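Local structure of dally-like protein (Drosophila melanogaster, 3ODN) at residues Phe161-Asn164 / Tyr165-Val169. The protein probably acts as a cell-surface heparan sulfate proteoglycan of the glypican family, with a part in Hedgehog signalling. The protein carries 2 engineered substitutions. Sequence-based numbering, arbitrary orientation.
Sequences FDEN and YMRCV
A chi1 of -162° turns the Y165 ring away from its own N and alongside F161. The two meet at the start of helix 163-176 of the α-helical glypican core, where D162 is the N-cap; this first turn lies at the surface, its centre about 45 Å from the centre of the chain. CD2 of Y165 touches CD1 of F161 at 3.5 Å; the rings meet obliquely, their planes 40° apart. M166 brings SD to 3.7 Å from CB of F161, and the same sulfur lies 4.6 Å from the centroid of the F161 ring, a Met-aromatic contact that also comes in at a slant. F161 further meets F152 of helix 136-155, while OH of Y165 is hydrogen-bonded to O of G320 and its side chain rests on V315 and F316 of helix 308-318. A leucine in place of Y165 would probably leave F161 with a thinner apolar partner and O of G320 without its phenolic mate. Nearby, the disulfide of C168 ties helix 163-176 to C319, just after helix 308-318.

The first turn closes with M166 N giving a nearly straight bond to D162 O (3.2 Å), followed by R167 N to E163 O. On the outer side, the amide of N164 bridges two charged groups: its ND2 donates to D162 OD2 at 3.1 Å, and its OD1 accepts from R167. The R167 chain, bent at chi3, lays one guanidinium face over E163 O and draws NE into a long salt bridge with E163 OE2. Amide and guanidinium stand almost perpendicular, and R167 NH2 reaches N164 OD1 at 2.8 Å from above the carbonyl plane, with NH1 adding a weak second bond to that oxygen.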
ATOM      1  N   PHE A 161       7.189 -44.621 -20.914  1.00 92.10           N
ATOM      2  CA  PHE A 161       7.524 -43.341 -21.547  1.00 91.52           C
ATOM      3  C   PHE A 161       8.895 -42.838 -21.150  1.00 96.85           C
ATOM      4  O   PHE A 161       9.163 -42.618 -19.965  1.00 93.98           O
ATOM      5  CB  PHE A 161       6.484 -42.251 -21.227  1.00 91.55           C
ATOM      6  CG  PHE A 161       5.086 -42.715 -20.913  1.00 92.36           C
ATOM      7  CD1 PHE A 161       4.137 -42.838 -21.920  1.00 97.11           C
ATOM      8  CD2 PHE A 161       4.710 -43.009 -19.607  1.00 91.86           C
ATOM      9  CE1 PHE A 161       2.842 -43.268 -21.627  1.00 99.06           C
ATOM     10  CE2 PHE A 161       3.414 -43.433 -19.313  1.00 95.34           C
ATOM     11  CZ  PHE A 161       2.491 -43.555 -20.324  1.00 96.34           C
ATOM     12  N   ASP A 162       9.743 -42.608 -22.164  1.00 97.37           N
ATOM     13  CA  ASP A 162      11.090 -42.060 -22.024  1.00 97.44           C
ATOM     14  C   ASP A 162      11.018 -40.523 -22.002  1.00101.70           C
ATOM     15  O   ASP A 162       9.919 -39.961 -22.041  1.00101.41           O
ATOM     16  CB  ASP A 162      12.008 -42.572 -23.160  1.00101.65           C
ATOM     17  CG  ASP A 162      11.532 -42.289 -24.578  1.00117.46           C
ATOM     18  OD1 ASP A 162      10.346 -42.567 -24.876  1.00118.80           O
ATOM     19  OD2 ASP A 162      12.369 -41.861 -25.414  1.00126.06           O
ATOM     20  N   GLU A 163      12.185 -39.856 -21.923  1.00 98.63           N
ATOM     21  CA  GLU A 163      12.321 -38.399 -21.905  1.00 98.81           C
ATOM     22  C   GLU A 163      11.719 -37.729 -23.159  1.00102.76           C
ATOM     23  O   GLU A 163      11.089 -36.672 -23.043  1.00102.61           O
ATOM     24  CB  GLU A 163      13.799 -38.000 -21.731  1.00101.11           C
ATOM     25  CG  GLU A 163      13.983 -36.635 -21.073  1.00118.53           C
ATOM     26  CD  GLU A 163      15.386 -36.053 -21.048  1.00152.43           C
ATOM     27  OE1 GLU A 163      16.364 -36.828 -20.922  1.00155.63           O
ATOM     28  OE2 GLU A 163      15.503 -34.807 -21.112  1.00150.51           O
ATOM     29  N   ASN A 164      11.915 -38.345 -24.343  1.00 99.06           N
ATOM     30  CA  ASN A 164      11.407 -37.835 -25.624  1.00100.51           C
ATOM     31  C   ASN A 164       9.886 -37.872 -25.681  1.00100.52           C
ATOM     32  O   ASN A 164       9.284 -36.934 -26.210  1.00101.40           O
ATOM     33  CB  ASN A 164      12.009 -38.592 -26.814  1.00104.72           C
ATOM     34  CG  ASN A 164      13.520 -38.561 -26.877  1.00136.48           C
ATOM     35  OD1 ASN A 164      14.147 -37.495 -26.966  1.00130.15           O
ATOM     36  ND2 ASN A 164      14.135 -39.739 -26.861  1.00131.83           N
ATOM     37  N   TYR A 165       9.264 -38.938 -25.112  1.00 92.74           N
ATOM     38  CA  TYR A 165       7.804 -39.056 -25.079  1.00 91.68           C
ATOM     39  C   TYR A 165       7.180 -37.985 -24.170  1.00 91.93           C
ATOM     40  O   TYR A 165       6.307 -37.252 -24.629  1.00 92.77           O
ATOM     41  CB  TYR A 165       7.318 -40.471 -24.684  1.00 91.41           C
ATOM     42  CG  TYR A 165       5.871 -40.720 -25.073  1.00 93.41           C
ATOM     43  CD1 TYR A 165       5.549 -41.358 -26.267  1.00 98.75           C
ATOM     44  CD2 TYR A 165       4.824 -40.280 -24.266  1.00 91.94           C
ATOM     45  CE1 TYR A 165       4.223 -41.573 -26.638  1.00102.35           C
ATOM     46  CE2 TYR A 165       3.494 -40.466 -24.638  1.00 94.68           C
ATOM     47  CZ  TYR A 165       3.197 -41.106 -25.828  1.00107.51           C
ATOM     48  OH  TYR A 165       1.888 -41.303 -26.195  1.00111.92           O
ATOM     49  N   MET A 166       7.649 -37.883 -22.906  1.00 84.37           N
ATOM     50  CA  MET A 166       7.145 -36.924 -21.920  1.00 82.49           C
ATOM     51  C   MET A 166       7.283 -35.451 -22.317  1.00 88.97           C
ATOM     52  O   MET A 166       6.452 -34.645 -21.904  1.00 86.76           O
ATOM     53  CB  MET A 166       7.669 -37.218 -20.505  1.00 81.56           C
ATOM     54  CG  MET A 166       7.125 -38.530 -19.899  1.00 84.03           C
ATOM     55  SD  MET A 166       5.343 -38.874 -20.120  1.00 88.71           S
ATOM     56  CE  MET A 166       4.614 -37.628 -19.051  1.00 84.07           C
ATOM     57  N   ARG A 167       8.283 -35.118 -23.171  1.00 89.44           N
ATOM     58  CA  ARG A 167       8.504 -33.773 -23.704  1.00 91.05           C
ATOM     59  C   ARG A 167       7.370 -33.399 -24.663  1.00 99.75           C
ATOM     60  O   ARG A 167       6.937 -32.244 -24.665  1.00100.01           O
ATOM     61  CB  ARG A 167       9.861 -33.682 -24.420  1.00 92.81           C
ATOM     62  CG  ARG A 167      10.958 -33.046 -23.577  1.00102.40           C
ATOM     63  CD  ARG A 167      12.244 -32.838 -24.360  1.00114.62           C
ATOM     64  NE  ARG A 167      13.186 -33.948 -24.177  1.00122.76           N
ATOM     65  CZ  ARG A 167      13.667 -34.702 -25.162  1.00140.53           C
ATOM     66  NH1 ARG A 167      13.312 -34.472 -26.421  1.00130.31           N
ATOM     67  NH2 ARG A 167      14.513 -35.689 -24.895  1.00127.92           N
ATOM     68  N   CYS A 168       6.881 -34.386 -25.461  1.00 99.78           N
ATOM     69  CA  CYS A 168       5.770 -34.240 -26.420  1.00103.16           C
ATOM     70  C   CYS A 168       4.463 -33.978 -25.660  1.00102.02           C
ATOM     71  O   CYS A 168       3.644 -33.162 -26.087  1.00102.45           O
ATOM     72  CB  CYS A 168       5.664 -35.479 -27.311  1.00107.22           C
ATOM     73  SG  CYS A 168       4.132 -35.586 -28.285  1.00115.94           S
ATOM     74  N   VAL A 169       4.293 -34.686 -24.525  1.00 94.04           N
ATOM     75  CA  VAL A 169       3.151 -34.607 -23.609  1.00 91.14           C
ATOM     76  C   VAL A 169       3.014 -33.166 -23.069  1.00 89.82           C
ATOM     77  O   VAL A 169       1.923 -32.603 -23.164  1.00 88.59           O
ATOM     78  CB  VAL A 169       3.260 -35.693 -22.497  1.00 92.29           C
ATOM     79  CG1 VAL A 169       2.126 -35.597 -21.490  1.00 90.63           C
ATOM     80  CG2 VAL A 169       3.304 -37.093 -23.107  1.00 94.09           C
TER